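Local coordinates for hypothetical protein (Bacteroides fragilis, PDB 4JJA) that is of unknown function but probably acts as an exo-beta-N-acetylmuramidase that trims peptidoglycan fragments, at residues Q110-R115 against Y228-I233. Residues are numbered along the deposited sequence; the frame is centred on the assembly and turned at random.
Sequences QDVGLR and YLYPSI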
loop_
_atom_site.group_PDB
_atom_site.type_symbol
_atom_site.label_atom_id
_atom_site.label_comp_id
_atom_site.label_asym_id
_atom_site.label_seq_id
_atom_site.Cartn_x
_atom_site.Cartn_y
_atom_site.Cartn_z
ATOM N N GLN A 110 -1.813 5.714 6.686
ATOM C CA GLN A 110 -0.534 4.975 6.630
ATOM C C GLN A 110 -0.581 3.896 5.551
ATOM O O GLN A 110 -1.333 2.919 5.660
ATOM C CB GLN A 110 -0.193 4.360 7.990
ATOM C CG GLN A 110 1.146 3.646 7.996
ATOM C CD GLN A 110 2.302 4.598 7.712
ATOM O OE1 GLN A 110 2.569 5.500 8.496
ATOM N NE2 GLN A 110 2.980 4.407 6.589
ATOM N N ASP A 111 0.307 4.040 4.550
ATOM C CA ASP A 111 0.468 3.163 3.419
ATOM C C ASP A 111 1.648 2.194 3.646
ATOM O O ASP A 111 2.466 2.402 4.548
ATOM C CB ASP A 111 0.775 4.070 2.169
ATOM C CG ASP A 111 0.917 3.306 0.923
ATOM O OD1 ASP A 111 0.064 2.437 0.671
ATOM O OD2 ASP A 111 1.923 3.543 0.193
ATOM N N VAL A 112 1.825 1.198 2.763
ATOM C CA VAL A 112 2.970 0.277 2.840
ATOM C C VAL A 112 3.877 0.259 1.615
ATOM O O VAL A 112 4.850 -0.459 1.590
ATOM C CB VAL A 112 2.534 -1.150 3.222
ATOM C CG1 VAL A 112 1.779 -1.143 4.575
ATOM C CG2 VAL A 112 1.680 -1.749 2.165
ATOM N N GLY A 113 3.542 1.055 0.603
ATOM C CA GLY A 113 4.437 1.243 -0.550
ATOM C C GLY A 113 4.431 0.257 -1.679
ATOM O O GLY A 113 5.427 0.069 -2.345
ATOM N N LEU A 114 3.283 -0.396 -1.897
ATOM C CA LEU A 114 3.149 -1.382 -2.938
ATOM C C LEU A 114 2.069 -0.987 -3.919
ATOM O O LEU A 114 0.998 -0.505 -3.564
ATOM C CB LEU A 114 2.769 -2.750 -2.351
ATOM C CG LEU A 114 3.931 -3.611 -1.902
ATOM C CD1 LEU A 114 4.832 -3.982 -3.087
ATOM C CD2 LEU A 114 4.660 -2.976 -0.715
ATOM N N ARG A 115 2.338 -1.277 -5.180
ATOM C CA ARG A 115 1.344 -0.995 -6.239
ATOM C C ARG A 115 0.014 -1.721 -6.051
ATOM O O ARG A 115 -1.012 -1.236 -6.460
ATOM C CB ARG A 115 1.961 -1.324 -7.584
ATOM C CG ARG A 115 1.173 -0.879 -8.779
ATOM C CD ARG A 115 1.866 -1.220 -10.068
ATOM N NE ARG A 115 1.946 -2.635 -10.288
ATOM C CZ ARG A 115 2.949 -3.262 -10.910
ATOM N NH1 ARG A 115 4.013 -2.600 -11.353
ATOM N NH2 ARG A 115 2.897 -4.605 -11.041
ATOM N N TYR A 228 7.986 -5.932 5.213
ATOM C CA TYR A 228 9.155 -6.030 4.372
ATOM C C TYR A 228 9.127 -7.184 3.385
ATOM O O TYR A 228 9.680 -7.095 2.295
ATOM C CB TYR A 228 10.434 -6.086 5.204
ATOM C CG TYR A 228 10.700 -4.845 6.042
ATOM C CD1 TYR A 228 10.563 -3.555 5.503
ATOM C CD2 TYR A 228 11.193 -4.937 7.317
ATOM C CE1 TYR A 228 10.844 -2.414 6.228
ATOM C CE2 TYR A 228 11.496 -3.799 8.070
ATOM C CZ TYR A 228 11.329 -2.537 7.552
ATOM O OH TYR A 228 11.634 -1.426 8.291
ATOM N N LEU A 229 8.511 -8.292 3.782
ATOM C CA LEU A 229 8.341 -9.453 2.905
ATOM C C LEU A 229 7.197 -9.336 1.906
ATOM O O LEU A 229 7.200 -9.996 0.881
ATOM C CB LEU A 229 8.172 -10.730 3.759
ATOM C CG LEU A 229 9.459 -11.276 4.380
ATOM C CD1 LEU A 229 9.115 -12.345 5.416
ATOM C CD2 LEU A 229 10.372 -11.819 3.303
ATOM N N TYR A 230 6.229 -8.455 2.194
ATOM C CA TYR A 230 5.044 -8.284 1.410
ATOM C C TYR A 230 5.317 -8.150 -0.102
ATOM O O TYR A 230 4.602 -8.810 -0.898
ATOM C CB TYR A 230 4.210 -7.138 2.013
ATOM C CG TYR A 230 2.897 -6.829 1.381
ATOM C CD1 TYR A 230 1.824 -7.695 1.443
ATOM C CD2 TYR A 230 2.675 -5.597 0.818
ATOM C CE1 TYR A 230 0.605 -7.388 0.860
ATOM C CE2 TYR A 230 1.465 -5.268 0.239
ATOM C CZ TYR A 230 0.440 -6.167 0.227
ATOM O OH TYR A 230 -0.760 -5.815 -0.368
ATOM N N PRO A 231 6.299 -7.341 -0.519
ATOM C CA PRO A 231 6.501 -7.244 -1.962
ATOM C C PRO A 231 6.787 -8.552 -2.669
ATOM O O PRO A 231 6.401 -8.731 -3.825
ATOM C CB PRO A 231 7.717 -6.296 -2.086
ATOM C CG PRO A 231 7.701 -5.530 -0.821
ATOM C CD PRO A 231 7.180 -6.430 0.253
ATOM N N SER A 232 7.489 -9.441 -1.979
ATOM C CA SER A 232 7.867 -10.753 -2.527
ATOM C C SER A 232 6.747 -11.774 -2.313
ATOM O O SER A 232 6.348 -12.484 -3.223
ATOM C CB SER A 232 9.162 -11.259 -1.866
ATOM O OG SER A 232 10.243 -10.379 -2.106
ATOM N N ILE A 233 6.201 -11.809 -1.136
ATOM C CA ILE A 233 5.267 -12.866 -0.746
ATOM C C ILE A 233 3.846 -12.640 -1.246
ATOM O O ILE A 233 3.162 -13.594 -1.544
ATOM C CB ILE A 233 5.332 -13.085 0.802
ATOM C CG1 ILE A 233 6.716 -13.586 1.164
ATOM C CG2 ILE A 233 4.257 -14.059 1.327
ATOM C CD1 ILE A 233 7.074 -14.972 0.654
#
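L114 packs against Y230 and P231 where a loop of the Rossmann-like N-terminal part, leaving parallel-sheet strand 104-107 for helix 119-132, meets helix 224-233. No hydrogen bond crosses, and the join is purely apolar. The tight part is the leucine: its CG lies 3.6 Å from Y230 CD2, and CD2 of L114 comes equally near that ring atom. Both methyls also meet the proline ring, CD1 of L114 reaching P231 CB at 3.8 Å while CD2 touches the proline as well as the tyrosine. Y230 gets to the loop because its CG is anti to the backbone N (chi1 -177°), which carries the ring off the helix and past the leucine in the opposite direction. V112 marks the looser side, a single methyl, CG2, at 4.0 Å from Y230 CE2, the two side chains crossing at about a right angle. Beyond V112 the loop turns to its own polar bonds: Q110 NE2 donates to D111 O at 2.9 Å. F251 meets the Y230 ring edge-to-face. At the far end of that ring the packing gives way to a bound glycerol, probably from crystallisation, whose O3 is hydrogen-bonded to Y230 OH.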